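Local coordinates for Serine/threonine-protein kinase pelle (Drosophila melanogaster, PDB 1D2Z) that phosphorylates proteins on serine and threonine in the Toll pathway that sets embryonic dorsoventral polarity, and docks through this death domain onto the death domain of Tube, at residues A[14-19]-A[97-102]; A[23-28]-A[64-69]; A[31-36]-A[87-92]. All coordinates share one frame; numbering follows the deposited sequence.

Interaction 1 (A[14-19]-A[97-102]); sequences RLLPLP and KDYVSE
The phenol ring of Y99 meets both L16 and P17, and it is the one flat side chain of this contact. Over one of its faces sits the CD2 methyl of L16, 4.1 Å above the plane and displaced toward the rim, with Y99 CG as its nearest ring atom at 4.2 Å. P17 points back against the tyrosine and meets the hydroxyl end of the ring obliquely, neither over a face nor at an edge: its CD lies 3.8 Å from Y99 CE1, and its CG reaches the hydroxyl oxygen, 3.6 Å from Y99 OH. The ring is directed there by its first torsion, which sets Y99 CG opposite its own carbonyl carbon (chi1 -63°). In L16, with chi1 at -91°, off the usual staggered value, the CD2 branch lies over the ring. P17 is the N-cap residue of helix 18-31, so the aromatic ring packs where the connection from the N-terminal arm turns into the first long helix of the death-domain bundle. From the other segment, Y99 follows a short 3-10 turn, 97-98, in the loop after helix 90-95. V77 of helix 77-86 touches both L16 and Y99, and M11 of the N-terminal arm also touches Y99. Across the segments no hydrogen bond forms; the two ends of the domain are held here by dispersion and shape, with the tyrosine hydroxyl resting against proline carbon.

Interaction 2 (A[23-28]-A[64-69]); sequences QLCAHL and EFLNIW
L66 reaches across from helix 61-73 to C25 and L24 of helix 18-31, the backbones coming nearest at C25 and L66, whose CA atoms are 8.8 Å apart. Along 64-69, E64 comes first; the end of its side chain leads away from helix 18-31, and its OE2 accepts a hydrogen bond from Q50 NE2 of helix 45-56. F65 follows, with one ring face against W69 CB. L66 then carries the contact. Its CG stands opposite its carbonyl carbon (chi1 -68°), and the extended second torsion pushes CD1 forward until it is 3.7 Å from C25 SG. The same methyl meets L24 more loosely, with L66 CD1 at 4.4 Å from L24 CD2; L24 in turn packs on L80 and F84 of helix 77-86. A wider pi-type turn spans 67-69, where the backbone oxygen of N67 is bonded by N29 ND2 of the Tube chain and W69 packs on I147 of that chain. W69 ends the segment with F65 CZ 3.5 Å above its ring plane, displaced toward the rim. Helix 61-73 thus spans the inside of the six-helix death-domain bundle and a surface used by Tube. With all three touching side chains buried and no polar bond between the segments, cohesion here rests on one leucine methyl set against a thiol sulfur and a second leucine.

Interaction 3 (A[31-36]-A[87-92]); sequences LDVWQQ and LKLHNA
L89 packs against L31 and V33 where two linkers of the six-helix death-domain fold come side by side, each leading into a new helix. Helix 77-86 ends in a Schellman motif with K88, of positive phi, as its C-prime residue; L89 is then the N-cap of helix 90-95, just as V33 is the N-cap of helix 34-40. On the inner side L89 and V33 meet, L89 CD2 lying 4.3 Å from V33 CG1, and both are backed by the interior: F84 touches L89, and L28 touches V33. L87 also touches L37 and A40 of helix 34-40. The outer, solvent side belongs to L31 and Q36, both exposed. L31 and L89 run antiparallel, with L31 CD1 4.0 Å from L89 CD2. Q36 has its CG opposite its backbone N (chi1 -164°), and its chain runs extended toward L87. No hydrogen bond joins this pair: the two side chains meet from opposite directions, the amide nitrogen coming up to the CD2 methyl and CB of L87. Aliphatic carbon of Q36 shares in this, with its CG 4.0 Å from L87 CD2. The nearest approach of the two is amide nitrogen to methyl, Q36 NE2 to L87 CD2, at 3.6 Å.

Interaction 2 is the buried one, near the middle of the domain, whereas interaction 3 lies at the surface and interaction 1 is partly buried near the chain ends. Helix 18-31 serves interactions 1 and 2, whose centres are about 13 Å apart. Interactions 2 and 3, with centres about 10 Å apart, touch directly: L28 O packs on V33 CG2, and H27 on N91 and A92. Along the chain both are nested inside the loop closed by interaction 1. None has a hydrogen bond between its segments, yet the chemistry shifts: aromatic ring against proline and leucine in 14-19/97-102, thiol and methyls in the interior, and leucines bordered by an exposed glutamine amide in 31-36/87-92.

Interaction 1 (A[14-19]-A[97-102])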
# COMPACT_ATOMS: atom_id res chain seq x y z
N ARG A 14 9.47 5.36 1.67
CA ARG A 14 8.86 6.50 0.99
C ARG A 14 9.32 7.85 1.54
O ARG A 14 9.19 8.87 0.87
CB ARG A 14 7.33 6.39 1.06
CG ARG A 14 6.81 6.18 2.47
CD ARG A 14 5.33 5.83 2.49
NE ARG A 14 4.89 5.49 3.85
CZ ARG A 14 4.72 6.37 4.82
NH1 ARG A 14 4.94 7.67 4.61
NH2 ARG A 14 4.35 5.96 6.03
N LEU A 15 9.86 7.84 2.76
CA LEU A 15 10.34 9.07 3.40
C LEU A 15 11.83 9.35 3.19
O LEU A 15 12.33 10.40 3.59
CB LEU A 15 10.00 9.06 4.89
CG LEU A 15 8.51 9.01 5.26
CD1 LEU A 15 8.34 8.87 6.76
CD2 LEU A 15 7.80 10.26 4.75
N LEU A 16 12.54 8.42 2.55
CA LEU A 16 13.97 8.60 2.28
C LEU A 16 14.24 9.91 1.56
O LEU A 16 13.59 10.22 0.55
CB LEU A 16 14.51 7.45 1.43
CG LEU A 16 15.10 6.22 2.11
CD1 LEU A 16 15.36 5.13 1.06
CD2 LEU A 16 16.38 6.58 2.84
N PRO A 17 15.16 10.74 2.09
CA PRO A 17 15.50 12.03 1.47
C PRO A 17 15.90 11.84 0.01
O PRO A 17 16.57 10.86 -0.34
CB PRO A 17 16.67 12.51 2.32
CG PRO A 17 16.30 12.00 3.69
CD PRO A 17 15.82 10.58 3.40
N LEU A 18 15.50 12.78 -0.85
CA LEU A 18 15.82 12.68 -2.27
C LEU A 18 17.29 12.46 -2.63
O LEU A 18 17.60 11.67 -3.52
CB LEU A 18 15.22 13.85 -3.06
CG LEU A 18 13.69 13.90 -2.99
CD1 LEU A 18 13.17 15.01 -3.90
CD2 LEU A 18 13.09 12.55 -3.39
N PRO A 19 18.22 13.16 -1.94
CA PRO A 19 19.65 12.99 -2.23
C PRO A 19 20.14 11.54 -2.09
O PRO A 19 20.71 10.99 -3.02
CB PRO A 19 20.31 13.89 -1.19
CG PRO A 19 19.33 15.02 -1.09
CD PRO A 19 18.02 14.29 -1.01
N LYS A 97 23.40 3.20 5.10
CA LYS A 97 23.83 2.88 6.46
C LYS A 97 23.45 3.94 7.48
O LYS A 97 23.17 3.62 8.64
CB LYS A 97 25.34 2.64 6.52
CG LYS A 97 26.19 3.89 6.35
CD LYS A 97 27.68 3.56 6.27
CE LYS A 97 28.51 4.78 5.90
NZ LYS A 97 28.39 5.88 6.92
N ASP A 98 23.39 5.19 7.04
CA ASP A 98 23.08 6.31 7.93
C ASP A 98 21.61 6.42 8.36
O ASP A 98 21.28 7.19 9.26
CB ASP A 98 23.55 7.62 7.29
CG ASP A 98 25.02 7.57 6.87
OD1 ASP A 98 25.84 7.01 7.63
OD2 ASP A 98 25.36 8.10 5.79
N TYR A 99 20.75 5.62 7.73
CA TYR A 99 19.32 5.62 8.04
C TYR A 99 18.90 4.31 8.70
O TYR A 99 17.71 3.99 8.79
CB TYR A 99 18.51 5.86 6.77
CG TYR A 99 18.79 7.21 6.17
CD1 TYR A 99 18.08 8.34 6.59
CD2 TYR A 99 19.79 7.38 5.21
CE1 TYR A 99 18.36 9.60 6.07
CE2 TYR A 99 20.08 8.63 4.69
CZ TYR A 99 19.36 9.74 5.12
OH TYR A 99 19.65 10.98 4.62
N VAL A 100 19.90 3.56 9.14
CA VAL A 100 19.71 2.27 9.79
C VAL A 100 20.58 2.30 11.05
O VAL A 100 21.52 3.10 11.14
CB VAL A 100 20.17 1.13 8.85
CG1 VAL A 100 20.25 -0.17 9.58
CG2 VAL A 100 19.21 1.00 7.66
N SER A 101 20.24 1.46 12.03
CA SER A 101 21.00 1.39 13.28
C SER A 101 22.45 0.98 13.05
O SER A 101 22.73 0.09 12.25
CB SER A 101 20.33 0.41 14.25
OG SER A 101 21.14 0.21 15.40
N GLU A 102 23.35 1.63 13.78
CA GLU A 102 24.78 1.36 13.69
C GLU A 102 25.13 -0.09 13.98
O GLU A 102 26.12 -0.61 13.46
CB GLU A 102 25.56 2.27 14.65
CG GLU A 102 25.42 3.75 14.38
CD GLU A 102 26.21 4.62 15.34
OE1 GLU A 102 26.65 4.12 16.40
OE2 GLU A 102 26.40 5.82 15.04

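Interaction 2 (A[23-28]-A[64-69])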
# COMPACT_ATOMS: atom_id res chain seq x y z
N GLN A 23 21.16 8.68 -5.06
CA GLN A 23 22.44 7.94 -5.07
C GLN A 23 22.14 6.45 -5.18
O GLN A 23 22.70 5.75 -6.02
CB GLN A 23 23.21 8.15 -3.77
CG GLN A 23 24.06 9.40 -3.69
CD GLN A 23 24.87 9.43 -2.41
OE1 GLN A 23 24.33 9.25 -1.32
NE2 GLN A 23 26.17 9.65 -2.54
N LEU A 24 21.25 5.98 -4.31
CA LEU A 24 20.88 4.58 -4.28
C LEU A 24 20.34 4.08 -5.61
O LEU A 24 20.83 3.09 -6.15
CB LEU A 24 19.86 4.33 -3.17
CG LEU A 24 19.41 2.88 -2.94
CD1 LEU A 24 20.60 1.98 -2.58
CD2 LEU A 24 18.36 2.86 -1.83
N CYS A 25 19.36 4.80 -6.16
CA CYS A 25 18.76 4.40 -7.43
C CYS A 25 19.74 4.45 -8.59
O CYS A 25 19.74 3.55 -9.43
CB CYS A 25 17.48 5.19 -7.71
SG CYS A 25 16.19 4.81 -6.52
N ALA A 26 20.58 5.48 -8.63
CA ALA A 26 21.58 5.58 -9.70
C ALA A 26 22.51 4.35 -9.63
O ALA A 26 22.84 3.75 -10.65
CB ALA A 26 22.40 6.88 -9.55
N HIS A 27 22.88 3.96 -8.41
CA HIS A 27 23.75 2.81 -8.19
C HIS A 27 23.08 1.49 -8.62
O HIS A 27 23.67 0.70 -9.35
CB HIS A 27 24.16 2.75 -6.72
CG HIS A 27 24.83 1.47 -6.33
ND1 HIS A 27 26.03 1.06 -6.87
CD2 HIS A 27 24.45 0.50 -5.46
CE1 HIS A 27 26.37 -0.11 -6.34
NE2 HIS A 27 25.43 -0.47 -5.49
N LEU A 28 21.85 1.28 -8.16
CA LEU A 28 21.10 0.06 -8.49
C LEU A 28 20.79 -0.03 -9.99
O LEU A 28 20.75 -1.12 -10.55
CB LEU A 28 19.81 0.01 -7.66
CG LEU A 28 19.99 -0.05 -6.13
CD1 LEU A 28 18.62 0.11 -5.47
CD2 LEU A 28 20.64 -1.37 -5.71
N GLU A 64 11.36 3.09 -9.41
CA GLU A 64 10.01 2.58 -9.61
C GLU A 64 9.79 1.39 -8.68
O GLU A 64 8.70 1.22 -8.13
CB GLU A 64 9.78 2.19 -11.08
CG GLU A 64 8.31 1.90 -11.41
CD GLU A 64 7.39 3.07 -11.09
OE1 GLU A 64 7.81 4.24 -11.23
OE2 GLU A 64 6.24 2.83 -10.69
N PHE A 65 10.81 0.56 -8.53
CA PHE A 65 10.72 -0.58 -7.62
C PHE A 65 10.45 -0.05 -6.21
O PHE A 65 9.59 -0.58 -5.49
CB PHE A 65 12.00 -1.43 -7.64
CG PHE A 65 12.07 -2.45 -6.54
CD1 PHE A 65 11.39 -3.66 -6.65
CD2 PHE A 65 12.78 -2.18 -5.37
CE1 PHE A 65 11.40 -4.58 -5.60
CE2 PHE A 65 12.80 -3.10 -4.32
CZ PHE A 65 12.10 -4.31 -4.44
N LEU A 66 11.19 0.99 -5.80
CA LEU A 66 10.98 1.56 -4.47
C LEU A 66 9.58 2.16 -4.35
O LEU A 66 8.96 2.08 -3.30
CB LEU A 66 12.02 2.63 -4.15
CG LEU A 66 13.47 2.18 -3.96
CD1 LEU A 66 14.34 3.40 -3.60
CD2 LEU A 66 13.56 1.13 -2.87
N ASN A 67 9.10 2.78 -5.43
CA ASN A 67 7.76 3.37 -5.45
C ASN A 67 6.70 2.30 -5.18
O ASN A 67 5.77 2.52 -4.41
CB ASN A 67 7.47 4.05 -6.80
CG ASN A 67 8.13 5.43 -6.93
OD1 ASN A 67 8.51 6.05 -5.94
ND2 ASN A 67 8.26 5.90 -8.16
N ILE A 68 6.86 1.14 -5.81
CA ILE A 68 5.91 0.04 -5.64
C ILE A 68 6.06 -0.69 -4.31
O ILE A 68 5.13 -0.72 -3.50
CB ILE A 68 6.04 -0.99 -6.81
CG1 ILE A 68 5.66 -0.32 -8.14
CG2 ILE A 68 5.14 -2.20 -6.56
CD1 ILE A 68 6.04 -1.11 -9.38
N TRP A 69 7.25 -1.25 -4.07
CA TRP A 69 7.51 -2.01 -2.85
C TRP A 69 7.46 -1.15 -1.58
O TRP A 69 6.87 -1.55 -0.58
CB TRP A 69 8.86 -2.72 -2.99
CG TRP A 69 9.10 -3.78 -1.97
CD1 TRP A 69 8.33 -4.90 -1.73
CD2 TRP A 69 10.19 -3.85 -1.05
NE1 TRP A 69 8.88 -5.64 -0.72
CE2 TRP A 69 10.03 -5.02 -0.28
CE3 TRP A 69 11.30 -3.02 -0.80
CZ2 TRP A 69 10.93 -5.40 0.72
CZ3 TRP A 69 12.20 -3.39 0.20
CH2 TRP A 69 12.00 -4.57 0.94

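Interaction 3 (A[31-36]-A[87-92])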
# COMPACT_ATOMS: atom_id res chain seq x y z
N LEU A 31 23.91 -1.14 -11.85
CA LEU A 31 24.09 -2.58 -11.65
C LEU A 31 23.02 -3.37 -12.39
O LEU A 31 23.18 -4.57 -12.62
CB LEU A 31 24.00 -2.94 -10.17
CG LEU A 31 25.15 -2.58 -9.23
CD1 LEU A 31 24.85 -3.17 -7.86
CD2 LEU A 31 26.47 -3.12 -9.78
N ASP A 32 21.91 -2.70 -12.70
CA ASP A 32 20.78 -3.32 -13.40
C ASP A 32 20.24 -4.54 -12.63
O ASP A 32 20.18 -5.65 -13.16
CB ASP A 32 21.19 -3.71 -14.83
CG ASP A 32 19.99 -3.95 -15.75
OD1 ASP A 32 18.88 -3.45 -15.45
OD2 ASP A 32 20.18 -4.62 -16.79
N VAL A 33 19.88 -4.31 -11.37
CA VAL A 33 19.35 -5.37 -10.51
C VAL A 33 17.86 -5.24 -10.19
O VAL A 33 17.37 -5.93 -9.30
CB VAL A 33 20.11 -5.45 -9.16
CG1 VAL A 33 21.50 -6.02 -9.36
CG2 VAL A 33 20.17 -4.06 -8.51
N TRP A 34 17.13 -4.38 -10.91
CA TRP A 34 15.71 -4.21 -10.61
C TRP A 34 14.91 -5.52 -10.71
O TRP A 34 14.08 -5.81 -9.84
CB TRP A 34 15.07 -3.11 -11.46
CG TRP A 34 14.86 -3.46 -12.91
CD1 TRP A 34 15.69 -3.17 -13.95
CD2 TRP A 34 13.73 -4.14 -13.47
NE1 TRP A 34 15.16 -3.64 -15.13
CE2 TRP A 34 13.96 -4.24 -14.86
CE3 TRP A 34 12.56 -4.69 -12.93
CZ2 TRP A 34 13.05 -4.87 -15.73
CZ3 TRP A 34 11.65 -5.31 -13.79
CH2 TRP A 34 11.90 -5.39 -15.18
N GLN A 35 15.19 -6.32 -11.73
CA GLN A 35 14.49 -7.59 -11.93
C GLN A 35 14.81 -8.55 -10.78
O GLN A 35 13.93 -9.27 -10.31
CB GLN A 35 14.86 -8.20 -13.29
CG GLN A 35 14.23 -9.56 -13.61
CD GLN A 35 12.70 -9.53 -13.67
OE1 GLN A 35 12.11 -9.42 -14.74
NE2 GLN A 35 12.06 -9.67 -12.51
N GLN A 36 16.04 -8.50 -10.31
CA GLN A 36 16.46 -9.34 -9.20
C GLN A 36 15.73 -8.89 -7.93
O GLN A 36 15.27 -9.72 -7.14
CB GLN A 36 17.98 -9.24 -9.02
CG GLN A 36 18.59 -10.33 -8.17
CD GLN A 36 20.11 -10.29 -8.18
OE1 GLN A 36 20.73 -9.97 -9.20
NE2 GLN A 36 20.72 -10.63 -7.05
N LEU A 87 20.55 -10.15 -1.10
CA LEU A 87 21.02 -10.19 -2.48
C LEU A 87 22.49 -9.78 -2.58
O LEU A 87 23.02 -9.60 -3.68
CB LEU A 87 20.17 -9.25 -3.34
CG LEU A 87 18.70 -9.60 -3.54
CD1 LEU A 87 18.02 -8.54 -4.39
CD2 LEU A 87 18.57 -10.97 -4.20
N LYS A 88 23.16 -9.71 -1.43
CA LYS A 88 24.56 -9.30 -1.32
C LYS A 88 24.95 -8.04 -2.09
O LYS A 88 25.96 -7.99 -2.79
CB LYS A 88 25.54 -10.47 -1.59
CG LYS A 88 25.22 -11.38 -2.76
CD LYS A 88 26.31 -12.43 -2.95
CE LYS A 88 26.58 -13.22 -1.67
NZ LYS A 88 25.41 -14.02 -1.22
N LEU A 89 24.10 -7.02 -1.97
CA LEU A 89 24.34 -5.72 -2.59
C LEU A 89 24.93 -4.85 -1.48
O LEU A 89 24.26 -3.96 -0.94
CB LEU A 89 23.02 -5.14 -3.12
CG LEU A 89 22.36 -5.97 -4.23
CD1 LEU A 89 20.97 -5.43 -4.55
CD2 LEU A 89 23.24 -5.97 -5.48
N HIS A 90 26.18 -5.14 -1.13
CA HIS A 90 26.88 -4.45 -0.05
C HIS A 90 27.06 -2.95 -0.22
O HIS A 90 26.94 -2.19 0.74
CB HIS A 90 28.23 -5.13 0.23
CG HIS A 90 28.09 -6.58 0.60
ND1 HIS A 90 27.58 -6.98 1.81
CD2 HIS A 90 28.31 -7.70 -0.12
CE1 HIS A 90 27.48 -8.30 1.83
NE2 HIS A 90 27.92 -8.76 0.67
N ASN A 91 27.38 -2.51 -1.44
CA ASN A 91 27.53 -1.08 -1.67
C ASN A 91 26.18 -0.36 -1.57
O ASN A 91 26.13 0.83 -1.25
CB ASN A 91 28.22 -0.80 -3.01
CG ASN A 91 29.73 -0.93 -2.91
OD1 ASN A 91 30.36 -0.30 -2.07
ND2 ASN A 91 30.31 -1.75 -3.78
N ALA A 92 25.09 -1.09 -1.80
CA ALA A 92 23.75 -0.52 -1.69
C ALA A 92 23.47 -0.32 -0.19
O ALA A 92 22.99 0.73 0.23
CB ALA A 92 22.71 -1.45 -2.32